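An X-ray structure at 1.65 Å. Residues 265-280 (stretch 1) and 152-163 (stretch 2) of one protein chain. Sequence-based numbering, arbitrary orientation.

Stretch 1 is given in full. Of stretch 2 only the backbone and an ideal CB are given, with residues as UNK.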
# COMPACT_ATOMS: atom_id res chain seq x y z
N SER A 265 -4.08 25.65 34.61
CA SER A 265 -5.49 25.42 34.30
C SER A 265 -5.75 25.85 32.86
O SER A 265 -5.12 26.78 32.36
CB SER A 265 -6.38 26.21 35.26
OG SER A 265 -7.74 26.13 34.87
N SER A 266 -6.69 25.16 32.20
CA SER A 266 -7.11 25.52 30.84
C SER A 266 -8.34 26.42 30.81
O SER A 266 -8.88 26.72 29.73
CB SER A 266 -7.29 24.27 29.96
OG SER A 266 -6.02 23.80 29.55
N ALA A 267 -8.77 26.89 31.98
CA ALA A 267 -9.84 27.87 32.07
C ALA A 267 -9.57 29.05 31.14
O ALA A 267 -8.46 29.58 31.10
CB ALA A 267 -10.00 28.34 33.51
N GLY A 268 -10.58 29.45 30.37
CA GLY A 268 -10.41 30.51 29.38
C GLY A 268 -10.33 30.04 27.93
O GLY A 268 -10.86 30.70 27.04
N VAL A 269 -9.66 28.91 27.70
CA VAL A 269 -9.54 28.33 26.35
C VAL A 269 -10.92 28.06 25.75
O VAL A 269 -11.79 27.49 26.40
CB VAL A 269 -8.69 27.01 26.36
CG1 VAL A 269 -8.56 26.43 24.96
CG2 VAL A 269 -7.30 27.26 26.96
N GLN A 270 -11.11 28.50 24.51
CA GLN A 270 -12.35 28.24 23.78
C GLN A 270 -12.12 27.08 22.82
O GLN A 270 -11.09 27.03 22.13
CB GLN A 270 -12.82 29.50 23.03
CG GLN A 270 -13.05 30.70 23.95
CD GLN A 270 -13.32 31.99 23.19
OE1 GLN A 270 -14.25 32.07 22.39
NE2 GLN A 270 -12.50 33.01 23.45
N THR A 271 -13.07 26.15 22.77
CA THR A 271 -12.89 24.90 22.01
C THR A 271 -14.19 24.14 21.78
O THR A 271 -15.13 24.23 22.57
CB THR A 271 -11.83 23.97 22.68
OG1 THR A 271 -11.56 22.84 21.84
CG2 THR A 271 -12.29 23.48 24.07
N ASN A 272 -14.24 23.38 20.68
CA ASN A 272 -15.36 22.48 20.40
C ASN A 272 -14.90 21.02 20.44
O ASN A 272 -15.62 20.12 20.00
CB ASN A 272 -16.02 22.82 19.06
CG ASN A 272 -15.09 22.60 17.86
OD1 ASN A 272 -13.91 22.28 18.01
ND2 ASN A 272 -15.64 22.77 16.67
N LEU A 273 -13.69 20.81 20.96
CA LEU A 273 -13.06 19.49 21.03
C LEU A 273 -12.25 19.38 22.30
O LEU A 273 -11.20 20.02 22.45
CB LEU A 273 -12.17 19.26 19.80
CG LEU A 273 -11.59 17.85 19.59
CD1 LEU A 273 -12.70 16.83 19.39
CD2 LEU A 273 -10.66 17.89 18.38
N VAL A 274 -12.73 18.54 23.21
CA VAL A 274 -12.20 18.48 24.56
C VAL A 274 -11.58 17.12 24.89
O VAL A 274 -12.13 16.08 24.51
CB VAL A 274 -13.32 18.79 25.61
CG1 VAL A 274 -12.73 18.87 27.01
CG2 VAL A 274 -14.05 20.08 25.26
N GLN A 275 -10.45 17.15 25.58
CA GLN A 275 -9.84 15.96 26.13
C GLN A 275 -10.11 15.89 27.64
O GLN A 275 -9.65 16.75 28.39
CB GLN A 275 -8.33 15.95 25.87
CG GLN A 275 -7.62 14.74 26.44
CD GLN A 275 -6.11 14.81 26.31
OE1 GLN A 275 -5.38 14.38 27.20
NE2 GLN A 275 -5.63 15.35 25.20
N LEU A 276 -10.84 14.85 28.05
CA LEU A 276 -11.25 14.67 29.45
C LEU A 276 -10.44 13.60 30.16
O LEU A 276 -10.19 12.52 29.61
CB LEU A 276 -12.75 14.32 29.53
CG LEU A 276 -13.72 15.27 28.83
CD1 LEU A 276 -15.12 14.68 28.71
CD2 LEU A 276 -13.77 16.62 29.55
N THR A 277 -10.01 13.90 31.38
CA THR A 277 -9.35 12.91 32.22
C THR A 277 -10.35 12.41 33.25
O THR A 277 -11.08 13.21 33.85
CB THR A 277 -8.09 13.48 32.91
OG1 THR A 277 -7.18 13.94 31.90
CG2 THR A 277 -7.38 12.41 33.75
N LEU A 278 -10.40 11.09 33.43
CA LEU A 278 -11.34 10.46 34.35
C LEU A 278 -10.64 9.98 35.62
O LEU A 278 -9.44 9.68 35.60
CB LEU A 278 -12.06 9.30 33.66
CG LEU A 278 -12.82 9.59 32.36
CD1 LEU A 278 -13.54 8.33 31.89
CD2 LEU A 278 -13.81 10.76 32.48
N ALA A 279 -11.39 9.92 36.72
CA ALA A 279 -10.84 9.47 38.01
C ALA A 279 -10.54 7.98 38.02
O ALA A 279 -9.57 7.54 38.64
CB ALA A 279 -11.79 9.84 39.17
N SER A 280 -11.37 7.20 37.32
CA SER A 280 -11.17 5.76 37.20
C SER A 280 -11.36 5.31 35.75
O SER A 280 -12.02 5.99 34.96
CB SER A 280 -12.14 5.00 38.11
OG SER A 280 -13.48 5.27 37.74
N UNK A 152 -21.38 6.85 38.63
CA UNK A 152 -20.82 8.10 38.13
C UNK A 152 -19.30 8.05 38.23
O UNK A 152 -18.74 7.57 39.22
CB UNK A 152 -21.37 9.30 38.91
N UNK A 153 -18.62 8.51 37.18
CA UNK A 153 -17.16 8.61 37.18
C UNK A 153 -16.79 10.08 37.10
O UNK A 153 -17.16 10.76 36.13
CB UNK A 153 -16.54 7.82 36.02
N UNK A 154 -16.09 10.60 38.12
CA UNK A 154 -15.74 12.02 38.10
C UNK A 154 -14.76 12.39 36.98
O UNK A 154 -13.78 11.67 36.75
CB UNK A 154 -15.14 12.42 39.45
N UNK A 155 -15.06 13.49 36.28
CA UNK A 155 -14.13 14.11 35.35
C UNK A 155 -13.19 15.01 36.16
O UNK A 155 -13.64 15.95 36.83
CB UNK A 155 -14.87 14.90 34.27
N UNK A 156 -11.89 14.70 36.11
CA UNK A 156 -10.89 15.39 36.94
C UNK A 156 -10.20 16.57 36.23
O UNK A 156 -9.57 17.41 36.89
CB UNK A 156 -9.83 14.39 37.39
N UNK A 157 -10.34 16.62 34.91
CA UNK A 157 -9.66 17.62 34.08
C UNK A 157 -10.31 17.70 32.71
O UNK A 157 -10.75 16.69 32.15
CB UNK A 157 -8.17 17.29 33.94
N UNK A 158 -10.40 18.92 32.18
CA UNK A 158 -10.95 19.14 30.85
C UNK A 158 -10.10 20.18 30.12
O UNK A 158 -10.08 21.36 30.49
CB UNK A 158 -12.41 19.59 30.93
N UNK A 159 -9.39 19.73 29.09
CA UNK A 159 -8.54 20.61 28.28
C UNK A 159 -8.96 20.56 26.81
O UNK A 159 -9.69 19.65 26.40
CB UNK A 159 -7.07 20.21 28.42
N UNK A 160 -8.53 21.55 26.03
CA UNK A 160 -8.77 21.50 24.59
C UNK A 160 -7.85 20.48 23.94
O UNK A 160 -6.67 20.38 24.29
CB UNK A 160 -8.57 22.88 23.96
N UNK A 161 -8.39 19.74 22.98
CA UNK A 161 -7.63 18.71 22.27
C UNK A 161 -6.98 19.27 21.00
O UNK A 161 -6.13 18.61 20.38
CB UNK A 161 -8.54 17.53 21.92
N UNK A 162 -7.37 20.49 20.62
CA UNK A 162 -6.79 21.15 19.46
C UNK A 162 -5.30 21.35 19.63
O UNK A 162 -4.85 21.81 20.67
CB UNK A 162 -7.47 22.50 19.21
N UNK A 163 -4.52 20.97 18.60
CA UNK A 163 -3.07 21.18 18.68
C UNK A 163 -2.76 22.68 18.58
O UNK A 163 -3.57 23.44 18.05
CB UNK A 163 -2.35 20.41 17.57

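Stretch 2 runs antiparallel to strand 273-278, with a beta bulge where T277 meets L278.

Position 152 has nothing of stretch 1 within reach. Almost any residue would suit; it is K152, whose side chain makes no contact with stretch 1.

Position 153 points its CB toward stretch 1, 4.3 Å from S280 OG and 5.1 Å from L278 CD1. A branched or long apolar side chain would fill this gap. It is I153. Its CG2 lies 4.0 Å from L278 CB and 3.5 Å from S280 OG.

Position 154 has phi -66° and psi 135°, which many residues adopt, proline included. Its CB is 4.2 Å from A279 CB, and its carbonyl O accepts from A279 N at 3.0 Å. It is P154; its CD sits 4.0 Å from A279 CB.

Position 155 shares a face with L276 and L278, whose CD2 atoms are 5.1 and 4.6 Å from its CB. A mid-sized apolar residue suits. It is V155, with CG1 3.9 Å from L276 CD2 and CG2 4.0 Å from L278 CD2.

Position 156 lies at the bulge. Its N donates to T277 O at 2.8 Å, and its CB is 3.9 Å from that oxygen. A small polar or branched residue would fit. T156 is both: OG1 adds a weak bond to T277 O at 3.3 Å, and CG2 rests 3.8 Å from A279 CB.

Position 157 faces T277, CB to CB 3.9 Å. Small or polar residues suit. It is S157. Water 1 links its OG, weakly at 3.3 Å, to T277 OG1 (3.0 Å from the water) and Q275 O (2.6 Å from the water).

Position 158 has its CB only 3.5 Å from L276 CD2 and 4.0 Å from V274 CG1. Little room remains on that side, so a small residue suits. It is A158, packed against both.

Position 159 pairs with Q275 through two backbone bonds: N to Q275 O, 3.1 Å, and O to Q275 N, 2.7 Å. Several side chains could lie beside Q275 and S266. It is V159; CG2 is 3.9 Å from Q275 CB, CG1 3.6 Å from S266 OG.

Position 160 has its CB 3.7 Å from both T271 OG1 and V269 CG1. A small hydroxyl would suit. It is S160, whose OG lies 2.8 Å from T271 OG1.

Position 161 donates N to L273 O at 2.9 Å. A small apolar residue suits; A161 CB touches L273 CG at 3.9 Å.

Position 162 could carry a polar chain toward T271. N162 ND2 reaches water 4 (2.9 Å), which N272 N also binds at 3.0 Å.

Position 163 is out of reach and undetermined by stretch 1. It is P163.

Stretch 2 (152-163) KIPVTSAVSANP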
# COMPACT_ATOMS: atom_id res chain seq x y z
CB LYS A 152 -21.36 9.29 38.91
CG LYS A 152 -22.83 9.60 38.66
CD LYS A 152 -23.30 10.75 39.54
CE LYS A 152 -24.70 11.22 39.18
NZ LYS A 152 -25.77 10.32 39.71
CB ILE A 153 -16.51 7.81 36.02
CG1 ILE A 153 -16.92 6.33 36.09
CG2 ILE A 153 -14.98 7.96 36.06
CD1 ILE A 153 -16.57 5.51 34.85
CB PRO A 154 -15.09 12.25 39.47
CG PRO A 154 -15.65 11.14 40.33
CD PRO A 154 -15.74 9.97 39.41
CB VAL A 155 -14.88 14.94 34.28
CG1 VAL A 155 -13.89 15.68 33.37
CG2 VAL A 155 -15.82 14.06 33.46
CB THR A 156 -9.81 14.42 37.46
OG1 THR A 156 -9.06 13.88 36.36
CG2 THR A 156 -10.45 13.28 38.25
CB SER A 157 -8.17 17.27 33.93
OG SER A 157 -7.54 18.12 32.98
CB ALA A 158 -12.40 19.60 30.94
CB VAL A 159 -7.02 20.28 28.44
CG1 VAL A 159 -6.61 20.29 29.91
CG2 VAL A 159 -6.66 18.93 27.78
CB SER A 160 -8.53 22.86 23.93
OG SER A 160 -8.84 22.79 22.54
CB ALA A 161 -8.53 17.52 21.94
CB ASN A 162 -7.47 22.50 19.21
CG ASN A 162 -8.93 22.35 18.86
OD1 ASN A 162 -9.35 21.34 18.29
ND2 ASN A 162 -9.73 23.36 19.20
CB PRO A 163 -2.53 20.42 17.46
CG PRO A 163 -3.69 20.35 16.51
CD PRO A 163 -4.93 20.31 17.35
O HOH W 1 -7.87 16.33 30.19
O HOH W 2 -6.71 23.54 26.72
O HOH W 3 -8.83 25.23 21.42
O HOH W 4 -12.32 24.62 18.78
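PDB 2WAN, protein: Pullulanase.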